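Long-range contacts in inositol-1,4,5-trisphosphate 5-phosphatase 1 (Schizosaccharomyces pombe, PDB 1I9Z), which removes the 5-phosphate from soluble and lipid inositol phosphates through the magnesium-dependent catalytic domain described here, and controls cellular phosphoinositide levels: residues S165-G170 and F208-S213; E176-Y181 and G244-F249; I212-E217 and F232-L237. One frame throughout, in Å; residues are numbered along the deposited sequence.

Contact 1: S165-G170 and F208-S213; sequences SHLAAG and FNYRIS. With 2IP (D-myo-inositol-1,4-bisphosphate), chain C.
Arg211 leaves the backbone with CG anti to its carbonyl carbon (chi1 -52°), and its chain bends at chi2 (-57°), which brings the edge of the guanidinium back to Asn209, two residues earlier. There it grips side-on: NE donates to Asn209 O at 2.8 Å and NH2 to Asn209 OD1 at 2.9 Å, both acceptors somewhat out of the guanidinium plane. With its oxygen held this way, the Asn209 amide turns its nitrogen across the contact, and ND2 bonds Leu167 O at 2.8 Å in a nearly straight line (166°). Asparagine suits the place because one short amide serves both as acceptor for the arginine and as donor to the facing backbone. Gly170 O sits 3.6 Å above one face of the guanidinium, over its centre. The outer edge is left to inositol 1,4-bisphosphate (2IP): NH1 of Arg211 donates to 2IP O5 at 3.0 Å and, at greater length, to O6, so second-shell Asn209 helps to position a ligand-binding residue. At the backbone angles of Gly170 a CB would press on the carbonyl O of Ala169; it would also run into 2IP O12. At the other end Leu167 and Phe208 lie alongside, Leu167 CD1 reaching Phe208 CB at 3.9 Å. The contact thus joins the end of strand 158-166 to the loop after strand 201-205, with helix 174-187 packed against Leu167 and helix 236-242 against Phe208 and Tyr210.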
loop_
_atom_site.group_PDB
_atom_site.type_symbol
_atom_site.label_atom_id
_atom_site.label_comp_id
_atom_site.label_asym_id
_atom_site.label_seq_id
_atom_site.Cartn_x
_atom_site.Cartn_y
_atom_site.Cartn_z
ATOM N N SER A 165 7.993 2.338 -0.819
ATOM C CA SER A 165 9.353 2.300 -1.339
ATOM C C SER A 165 9.736 3.552 -2.077
ATOM O O SER A 165 8.860 4.393 -2.450
ATOM C CB SER A 165 9.494 1.171 -2.412
ATOM O OG SER A 165 9.157 -0.013 -1.757
ATOM N N HIS A 166 11.038 3.660 -2.300
ATOM C CA HIS A 166 11.600 4.735 -3.120
ATOM C C HIS A 166 12.585 3.983 -3.946
ATOM O O HIS A 166 13.594 3.469 -3.395
ATOM C CB HIS A 166 12.299 5.753 -2.226
ATOM C CG HIS A 166 12.615 7.056 -2.892
ATOM N ND1 HIS A 166 12.464 7.290 -4.249
ATOM C CD2 HIS A 166 13.162 8.182 -2.368
ATOM C CE1 HIS A 166 12.915 8.511 -4.536
ATOM N NE2 HIS A 166 13.333 9.063 -3.406
ATOM N N LEU A 167 12.306 3.846 -5.261
ATOM C CA LEU A 167 13.207 3.076 -6.123
ATOM C C LEU A 167 14.179 3.892 -6.938
ATOM O O LEU A 167 14.163 5.167 -6.940
ATOM C CB LEU A 167 12.369 2.133 -7.038
ATOM C CG LEU A 167 11.259 1.331 -6.374
ATOM C CD1 LEU A 167 10.578 0.406 -7.450
ATOM C CD2 LEU A 167 11.844 0.477 -5.121
ATOM N N ALA A 168 15.074 3.202 -7.649
ATOM C CA ALA A 168 16.160 3.926 -8.359
ATOM C C ALA A 168 15.708 5.073 -9.241
ATOM O O ALA A 168 14.761 4.882 -10.017
ATOM C CB ALA A 168 16.976 2.978 -9.194
ATOM N N ALA A 169 16.395 6.223 -9.162
ATOM C CA ALA A 169 16.004 7.395 -9.970
ATOM C C ALA A 169 16.713 7.302 -11.295
ATOM O O ALA A 169 17.725 6.586 -11.412
ATOM C CB ALA A 169 16.432 8.700 -9.265
ATOM N N GLY A 170 16.196 8.010 -12.286
ATOM C CA GLY A 170 16.863 8.004 -13.578
ATOM C C GLY A 170 15.816 7.913 -14.669
ATOM O O GLY A 170 14.748 7.311 -14.488
ATOM N N PHE A 208 8.070 4.944 -7.144
ATOM C CA PHE A 208 8.740 3.842 -7.845
ATOM C C PHE A 208 9.676 4.386 -8.917
ATOM O O PHE A 208 10.489 3.656 -9.475
ATOM C CB PHE A 208 7.713 2.845 -8.455
ATOM C CG PHE A 208 6.845 2.143 -7.456
ATOM C CD1 PHE A 208 7.212 2.048 -6.098
ATOM C CD2 PHE A 208 5.680 1.461 -7.887
ATOM C CE1 PHE A 208 6.468 1.285 -5.215
ATOM C CE2 PHE A 208 4.936 0.710 -7.018
ATOM C CZ PHE A 208 5.326 0.607 -5.670
ATOM N N ASN A 209 9.524 5.677 -9.259
ATOM C CA ASN A 209 10.428 6.344 -10.175
ATOM C C ASN A 209 10.358 5.986 -11.638
ATOM O O ASN A 209 11.183 6.456 -12.406
ATOM C CB ASN A 209 11.910 6.256 -9.704
ATOM C CG ASN A 209 12.471 7.629 -9.171
ATOM O OD1 ASN A 209 12.213 8.677 -9.747
ATOM N ND2 ASN A 209 13.210 7.594 -8.031
ATOM N N TYR A 210 9.357 5.191 -12.020
ATOM C CA TYR A 210 9.194 4.850 -13.428
ATOM C C TYR A 210 8.746 6.078 -14.179
ATOM O O TYR A 210 7.938 6.913 -13.658
ATOM C CB TYR A 210 8.215 3.720 -13.601
ATOM C CG TYR A 210 8.793 2.363 -13.178
ATOM C CD1 TYR A 210 8.616 1.880 -11.878
ATOM C CD2 TYR A 210 9.469 1.554 -14.102
ATOM C CE1 TYR A 210 9.083 0.621 -11.494
ATOM C CE2 TYR A 210 9.966 0.306 -13.717
ATOM C CZ TYR A 210 9.750 -0.144 -12.390
ATOM O OH TYR A 210 10.212 -1.368 -12.031
ATOM N N ARG A 211 9.211 6.175 -15.428
ATOM C CA ARG A 211 9.031 7.416 -16.229
ATOM C C ARG A 211 8.217 7.233 -17.519
ATOM O O ARG A 211 7.811 6.099 -17.885
ATOM C CB ARG A 211 10.416 7.981 -16.606
ATOM C CG ARG A 211 11.408 8.163 -15.416
ATOM C CD ARG A 211 10.831 9.081 -14.324
ATOM N NE ARG A 211 11.737 9.135 -13.170
ATOM C CZ ARG A 211 12.752 10.000 -13.058
ATOM N NH1 ARG A 211 12.974 10.889 -14.031
ATOM N NH2 ARG A 211 13.584 9.925 -11.999
ATOM N N ILE A 212 7.879 8.377 -18.151
ATOM C CA ILE A 212 7.159 8.303 -19.453
ATOM C C ILE A 212 8.296 8.427 -20.477
ATOM O O ILE A 212 9.047 9.424 -20.493
ATOM C CB ILE A 212 6.172 9.480 -19.586
ATOM C CG1 ILE A 212 5.054 9.313 -18.531
ATOM C CG2 ILE A 212 5.578 9.531 -21.010
ATOM C CD1 ILE A 212 4.221 10.586 -18.469
ATOM N N SER A 213 8.404 7.440 -21.397
ATOM C CA SER A 213 9.516 7.451 -22.325
ATOM C C SER A 213 9.338 8.344 -23.566
ATOM O O SER A 213 9.468 7.857 -24.721
ATOM C CB SER A 213 9.835 5.975 -22.763
ATOM O OG SER A 213 9.800 5.134 -21.603
HETATM C C1 2IP C . 18.252 11.797 -13.350
HETATM C C2 2IP C . 18.872 12.166 -11.978
HETATM C C3 2IP C . 18.163 13.404 -11.332
HETATM C C4 2IP C . 16.625 13.247 -11.209
HETATM C C5 2IP C . 16.073 13.019 -12.634
HETATM C C6 2IP C . 16.676 11.749 -13.305
HETATM O O1 2IP C . 18.851 11.732 -14.616
HETATM O O2 2IP C . 18.772 11.118 -11.052
HETATM O O3 2IP C . 18.650 13.625 -10.041
HETATM O O4 2IP C . 16.066 14.469 -10.625
HETATM O O5 2IP C . 14.654 12.871 -12.599
HETATM O O6 2IP C . 16.056 11.771 -14.583
HETATM P P4 2IP C . 15.367 14.535 -9.216
HETATM O O41 2IP C . 14.267 13.409 -9.213
HETATM O O42 2IP C . 14.759 15.849 -9.022
HETATM O O43 2IP C . 16.541 14.278 -8.254
HETATM P P1 2IP C . 19.250 10.593 -15.513
HETATM O O11 2IP C . 20.708 10.937 -15.864
HETATM O O12 2IP C . 19.180 9.173 -15.007
HETATM O O13 2IP C . 18.432 10.816 -16.790
#

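Contact 2: E176-Y181 and G244-F249; sequences ERDHDY and GKVFPF
Tyr181 and Phe247 form a tilted edge-to-face aromatic pair, by which helix 174-187 of this DNase I-like fold packs against the loop that follows helix 236-242. The tyrosine presents its edge: CD1 stands 3.5 Å above the Phe247 plane, over the ring centre, with the two planes turned 57° from each other. Tyr181 reaches across because CG is anti to its backbone N (chi1 164°), and the two side chains run antiparallel alongside each other. One face of the tyrosine lies over the backbone of the loop, Phe247 N being 3.3 Å above the ring plane and offset toward the rim, with Val246 CA over the same face. A broad flat ring suits this place, since it can meet a neighbouring ring with its edge and a peptide with its face. Phe247 has positive phi, in the left-handed region, less common for a residue other than glycine, and its ring also stacks on Phe208.

One turn earlier on the helix, Asp178 lies crosswise to Val246, its carboxylate beside the CG1 methyl. The compact valine packs against both Asp178 and Tyr181 CB through that methyl, while OD2 of the aspartate finds its polar partner in Tyr210 OH. Lys245 lies at the exposed margin; its NZ bonds Gln240 OE1 and stays 4.7 Å from Asp178 OD1, too far for a salt bridge but near enough that the opposite charges probably attract. At the far end of the tyrosine, OH rests against the proline ring, 3.4 Å from Pro248 CD.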
loop_
_atom_site.group_PDB
_atom_site.type_symbol
_atom_site.label_atom_id
_atom_site.label_comp_id
_atom_site.label_asym_id
_atom_site.label_seq_id
_atom_site.Cartn_x
_atom_site.Cartn_y
_atom_site.Cartn_z
ATOM N N GLU A 176 17.050 -1.072 -13.748
ATOM C CA GLU A 176 17.489 -1.002 -12.344
ATOM C C GLU A 176 16.250 -0.956 -11.409
ATOM O O GLU A 176 16.269 -1.557 -10.333
ATOM C CB GLU A 176 18.380 0.207 -12.123
ATOM C CG GLU A 176 18.967 0.203 -10.686
ATOM C CD GLU A 176 19.881 1.399 -10.383
ATOM O OE1 GLU A 176 20.159 2.222 -11.307
ATOM O OE2 GLU A 176 20.294 1.498 -9.192
ATOM N N ARG A 177 15.191 -0.221 -11.774
ATOM C CA ARG A 177 13.992 -0.256 -10.935
ATOM C C ARG A 177 13.427 -1.682 -10.903
ATOM O O ARG A 177 12.920 -2.166 -9.881
ATOM C CB ARG A 177 12.914 0.714 -11.507
ATOM C CG ARG A 177 13.350 2.177 -11.356
ATOM C CD ARG A 177 12.277 3.126 -11.843
ATOM N NE ARG A 177 12.441 3.521 -13.268
ATOM C CZ ARG A 177 13.318 4.461 -13.686
ATOM N NH1 ARG A 177 13.391 4.831 -14.977
ATOM N NH2 ARG A 177 14.193 4.998 -12.840
ATOM N N ASP A 178 13.449 -2.382 -12.034
ATOM C CA ASP A 178 12.877 -3.750 -11.973
ATOM C C ASP A 178 13.710 -4.629 -11.000
ATOM O O ASP A 178 13.193 -5.457 -10.278
ATOM C CB ASP A 178 12.908 -4.407 -13.366
ATOM C CG ASP A 178 11.923 -3.811 -14.332
ATOM O OD1 ASP A 178 11.957 -4.287 -15.526
ATOM O OD2 ASP A 178 11.094 -2.890 -13.977
ATOM N N HIS A 179 15.017 -4.406 -11.031
ATOM C CA HIS A 179 15.936 -5.137 -10.177
ATOM C C HIS A 179 15.613 -4.789 -8.712
ATOM O O HIS A 179 15.704 -5.643 -7.803
ATOM C CB HIS A 179 17.352 -4.706 -10.491
ATOM C CG HIS A 179 18.339 -5.185 -9.477
ATOM N ND1 HIS A 179 18.988 -4.335 -8.602
ATOM C CD2 HIS A 179 18.784 -6.430 -9.202
ATOM C CE1 HIS A 179 19.810 -5.043 -7.832
ATOM N NE2 HIS A 179 19.700 -6.319 -8.179
ATOM N N ASP A 180 15.273 -3.522 -8.474
ATOM C CA ASP A 180 14.937 -3.100 -7.109
ATOM C C ASP A 180 13.676 -3.815 -6.635
ATOM O O ASP A 180 13.551 -4.215 -5.470
ATOM C CB ASP A 180 14.696 -1.568 -7.033
ATOM C CG ASP A 180 15.959 -0.762 -7.116
ATOM O OD1 ASP A 180 17.051 -1.346 -7.027
ATOM O OD2 ASP A 180 15.888 0.480 -7.306
ATOM N N TYR A 181 12.707 -3.973 -7.533
ATOM C CA TYR A 181 11.515 -4.696 -7.198
ATOM C C TYR A 181 11.878 -6.102 -6.750
ATOM O O TYR A 181 11.427 -6.589 -5.697
ATOM C CB TYR A 181 10.587 -4.828 -8.439
ATOM C CG TYR A 181 9.533 -5.885 -8.231
ATOM C CD1 TYR A 181 8.421 -5.639 -7.470
ATOM C CD2 TYR A 181 9.765 -7.214 -8.653
ATOM C CE1 TYR A 181 7.548 -6.677 -7.095
ATOM C CE2 TYR A 181 8.942 -8.247 -8.288
ATOM C CZ TYR A 181 7.826 -7.971 -7.494
ATOM O OH TYR A 181 7.055 -8.967 -7.036
ATOM N N GLY A 244 4.773 -9.192 -16.818
ATOM C CA GLY A 244 4.986 -10.020 -15.629
ATOM C C GLY A 244 6.379 -9.854 -15.015
ATOM O O GLY A 244 6.676 -10.456 -13.997
ATOM N N LYS A 245 7.235 -9.030 -15.597
ATOM C CA LYS A 245 8.593 -8.819 -15.050
ATOM C C LYS A 245 8.589 -8.204 -13.602
ATOM O O LYS A 245 9.420 -8.575 -12.740
ATOM C CB LYS A 245 9.420 -7.873 -15.958
ATOM C CG LYS A 245 9.645 -8.233 -17.474
ATOM C CD LYS A 245 10.839 -7.379 -17.982
ATOM C CE LYS A 245 10.965 -7.172 -19.538
ATOM N NZ LYS A 245 11.897 -5.983 -19.953
ATOM N N VAL A 246 7.674 -7.268 -13.337
ATOM C CA VAL A 246 7.633 -6.647 -12.005
ATOM C C VAL A 246 6.236 -6.642 -11.464
ATOM O O VAL A 246 5.278 -6.639 -12.225
ATOM C CB VAL A 246 8.148 -5.191 -12.008
ATOM C CG1 VAL A 246 9.591 -5.194 -12.119
ATOM C CG2 VAL A 246 7.500 -4.380 -13.141
ATOM N N PHE A 247 6.114 -6.626 -10.138
ATOM C CA PHE A 247 4.797 -6.626 -9.492
ATOM C C PHE A 247 3.758 -7.576 -10.109
ATOM O O PHE A 247 2.634 -7.189 -10.401
ATOM C CB PHE A 247 4.163 -5.205 -9.460
ATOM C CG PHE A 247 5.072 -4.150 -8.819
ATOM C CD1 PHE A 247 5.883 -3.364 -9.595
ATOM C CD2 PHE A 247 5.105 -4.002 -7.431
ATOM C CE1 PHE A 247 6.741 -2.411 -9.042
ATOM C CE2 PHE A 247 5.971 -3.041 -6.866
ATOM C CZ PHE A 247 6.766 -2.254 -7.675
ATOM N N PRO A 248 4.134 -8.855 -10.290
ATOM C CA PRO A 248 3.153 -9.789 -10.857
ATOM C C PRO A 248 1.958 -9.935 -9.897
ATOM O O PRO A 248 2.066 -9.914 -8.649
ATOM C CB PRO A 248 3.953 -11.116 -11.014
ATOM C CG PRO A 248 5.048 -11.021 -9.924
ATOM C CD PRO A 248 5.439 -9.484 -10.006
ATOM N N PHE A 249 0.797 -10.098 -10.482
ATOM C CA PHE A 249 -0.441 -10.223 -9.763
ATOM C C PHE A 249 -0.868 -8.956 -9.028
ATOM O O PHE A 249 -1.818 -9.001 -8.273
ATOM C CB PHE A 249 -0.423 -11.434 -8.811
ATOM C CG PHE A 249 -0.131 -12.748 -9.519
ATOM C CD1 PHE A 249 1.114 -13.357 -9.393
ATOM C CD2 PHE A 249 -1.088 -13.331 -10.360
ATOM C CE1 PHE A 249 1.410 -14.522 -10.099
ATOM C CE2 PHE A 249 -0.791 -14.512 -11.074
ATOM C CZ PHE A 249 0.456 -15.094 -10.939
#

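Contact 3: I212-E217 and F232-L237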
loop_
_atom_site.group_PDB
_atom_site.type_symbol
_atom_site.label_atom_id
_atom_site.label_comp_id
_atom_site.label_asym_id
_atom_site.label_seq_id
_atom_site.Cartn_x
_atom_site.Cartn_y
_atom_site.Cartn_z
ATOM N N ILE A 212 7.879 8.377 -18.151
ATOM C CA ILE A 212 7.159 8.303 -19.453
ATOM C C ILE A 212 8.296 8.427 -20.477
ATOM O O ILE A 212 9.047 9.424 -20.493
ATOM C CB ILE A 212 6.172 9.480 -19.586
ATOM C CG1 ILE A 212 5.054 9.313 -18.531
ATOM C CG2 ILE A 212 5.578 9.531 -21.010
ATOM C CD1 ILE A 212 4.221 10.586 -18.469
ATOM N N SER A 213 8.404 7.440 -21.397
ATOM C CA SER A 213 9.516 7.451 -22.325
ATOM C C SER A 213 9.338 8.344 -23.566
ATOM O O SER A 213 9.468 7.857 -24.721
ATOM C CB SER A 213 9.835 5.975 -22.763
ATOM O OG SER A 213 9.800 5.134 -21.603
ATOM N N LEU A 214 9.038 9.631 -23.335
ATOM C CA LEU A 214 8.949 10.622 -24.424
ATOM C C LEU A 214 9.767 11.841 -23.927
ATOM O O LEU A 214 10.223 11.837 -22.772
ATOM C CB LEU A 214 7.486 10.990 -24.747
ATOM C CG LEU A 214 6.576 9.869 -25.264
ATOM C CD1 LEU A 214 5.127 10.387 -25.201
ATOM C CD2 LEU A 214 6.947 9.493 -26.741
ATOM N N THR A 215 10.008 12.842 -24.776
ATOM C CA THR A 215 10.778 14.029 -24.362
ATOM C C THR A 215 9.841 15.050 -23.708
ATOM O O THR A 215 8.607 14.991 -23.808
ATOM C CB THR A 215 11.418 14.759 -25.566
ATOM O OG1 THR A 215 10.340 15.183 -26.429
ATOM C CG2 THR A 215 12.401 13.826 -26.320
ATOM N N TYR A 216 10.473 15.950 -22.968
ATOM C CA TYR A 216 9.795 17.044 -22.247
ATOM C C TYR A 216 8.874 17.776 -23.210
ATOM O O TYR A 216 7.720 18.035 -22.907
ATOM C CB TYR A 216 10.887 17.997 -21.734
ATOM C CG TYR A 216 10.360 19.136 -20.874
ATOM C CD1 TYR A 216 10.481 19.097 -19.457
ATOM C CD2 TYR A 216 9.798 20.261 -21.473
ATOM C CE1 TYR A 216 10.044 20.168 -18.666
ATOM C CE2 TYR A 216 9.377 21.354 -20.701
ATOM C CZ TYR A 216 9.494 21.302 -19.277
ATOM O OH TYR A 216 9.011 22.395 -18.519
ATOM N N GLU A 217 9.365 18.106 -24.413
ATOM C CA GLU A 217 8.524 18.865 -25.318
ATOM C C GLU A 217 7.348 18.107 -25.870
ATOM O O GLU A 217 6.365 18.733 -26.275
ATOM C CB GLU A 217 9.297 19.506 -26.493
ATOM C CG GLU A 217 10.688 19.103 -26.716
ATOM C CD GLU A 217 11.608 19.290 -25.539
ATOM O OE1 GLU A 217 11.760 20.411 -24.994
ATOM O OE2 GLU A 217 12.196 18.280 -25.167
ATOM N N PHE A 232 0.181 7.281 -21.188
ATOM C CA PHE A 232 0.280 6.052 -20.429
ATOM C C PHE A 232 0.834 4.938 -21.308
ATOM O O PHE A 232 1.432 3.980 -20.833
ATOM C CB PHE A 232 -1.074 5.736 -19.821
ATOM C CG PHE A 232 -1.045 4.592 -18.830
ATOM C CD1 PHE A 232 -0.483 4.782 -17.555
ATOM C CD2 PHE A 232 -1.586 3.346 -19.166
ATOM C CE1 PHE A 232 -0.474 3.744 -16.639
ATOM C CE2 PHE A 232 -1.579 2.286 -18.265
ATOM C CZ PHE A 232 -1.030 2.481 -17.002
ATOM N N GLU A 233 0.635 5.059 -22.634
ATOM C CA GLU A 233 1.196 4.069 -23.561
ATOM C C GLU A 233 2.702 4.091 -23.501
ATOM O O GLU A 233 3.388 3.102 -23.914
ATOM C CB GLU A 233 0.805 4.374 -25.030
ATOM C CG GLU A 233 -0.613 4.125 -25.391
ATOM C CD GLU A 233 -0.886 4.542 -26.883
ATOM O OE1 GLU A 233 0.059 4.509 -27.715
ATOM O OE2 GLU A 233 -2.047 4.909 -27.225
ATOM N N TYR A 234 3.273 5.174 -22.975
ATOM C CA TYR A 234 4.698 5.234 -22.878
ATOM C C TYR A 234 5.186 5.131 -21.422
ATOM O O TYR A 234 6.364 5.351 -21.171
ATOM C CB TYR A 234 5.174 6.536 -23.437
ATOM C CG TYR A 234 5.044 6.494 -24.954
ATOM C CD1 TYR A 234 3.866 6.834 -25.585
ATOM C CD2 TYR A 234 6.094 5.992 -25.707
ATOM C CE1 TYR A 234 3.719 6.672 -27.042
ATOM C CE2 TYR A 234 5.962 5.826 -27.110
ATOM C CZ TYR A 234 4.767 6.176 -27.735
ATOM O OH TYR A 234 4.696 5.950 -29.085
ATOM N N ASP A 235 4.291 4.805 -20.510
ATOM C CA ASP A 235 4.703 4.687 -19.085
ATOM C C ASP A 235 5.495 3.404 -18.886
ATOM O O ASP A 235 5.022 2.306 -19.257
ATOM C CB ASP A 235 3.475 4.683 -18.194
ATOM C CG ASP A 235 3.803 4.345 -16.745
ATOM O OD1 ASP A 235 4.456 5.168 -16.093
ATOM O OD2 ASP A 235 3.388 3.275 -16.286
ATOM N N GLN A 236 6.696 3.539 -18.314
ATOM C CA GLN A 236 7.570 2.347 -18.074
ATOM C C GLN A 236 6.987 1.353 -17.088
ATOM O O GLN A 236 7.116 0.154 -17.273
ATOM C CB GLN A 236 8.931 2.807 -17.558
ATOM C CG GLN A 236 9.753 3.583 -18.621
ATOM C CD GLN A 236 10.911 4.243 -17.973
ATOM O OE1 GLN A 236 11.009 4.245 -16.728
ATOM N NE2 GLN A 236 11.817 4.814 -18.775
ATOM N N LEU A 237 6.301 1.810 -16.036
ATOM C CA LEU A 237 5.780 0.821 -15.111
ATOM C C LEU A 237 4.702 -0.099 -15.764
ATOM O O LEU A 237 4.733 -1.344 -15.589
ATOM C CB LEU A 237 5.184 1.493 -13.865
ATOM C CG LEU A 237 4.592 0.452 -12.855
ATOM C CD1 LEU A 237 5.703 -0.505 -12.367
ATOM C CD2 LEU A 237 4.008 1.130 -11.617
HETATM O O HOH W 1 7.920 3.058 -22.172
#
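Leu214 and Tyr234 make the tight part of this contact, the leucine standing crosswise over one face of the aromatic ring. Its CD2 methyl is 3.8 Å from the ring centroid and 13° off the normal, a CH-pi contact, while CD1 lies toward the CG-CD1 side. A forked leucine suits the place because its two methyls spread over one face of the ring. Beside it, Ile212 CG2 packs on Tyr234 CB at 3.9 Å. Beneath these side chains a single beta bridge pairs Ile212 with Asp235, and Ser213 N donates an almost straight bond (170°) to Tyr234 O at 2.9 Å.

The other side is looser and wet. Ser213, the centre of an inverse gamma turn, is exposed, and a water links its OG to Tyr234 O, donating to the carbonyl. Gln236 NE2 reaches the same hydroxyl only weakly, at 3.5 Å, and also donates to Tyr171 O; its OE1 accepts from Arg211 N. An alanine at Tyr234 would remove the ring, probably costing Leu214 its CH-pi partner and leaving it loosely packed. Thr215 and Asp235 are N-caps of the helices that follow, each side chain capping a backbone N. The contact therefore joins the starts of helices 216-224 and 236-242, with helix 228-232 and Val219 of helix 216-224 packing on Leu214, and Asp235 salt-bridged to Arg284 of strand 283-288.

In the fold
From the N terminus, strand 158-166 runs into the first segment of contact 1, and helix 174-187 follows with that of contact 2. After strand 201-205 the chain returns at 208-213, closing the loop of contact 1. Contact 3 begins where that segment ends, sharing Ile212 and Ser213, and closes a short, mostly helical loop at 232-237. Residues 244-249 then close contact 2, so contacts 1 and 2 cross, while contact 3 is nested inside contact 2. Arg177 of helix 174-187 joins all three, bonding Ala168 O, Gly170 O and Gln236 OE1. Together they tie the ligand-side end of the five-stranded sheet to the helices beside it.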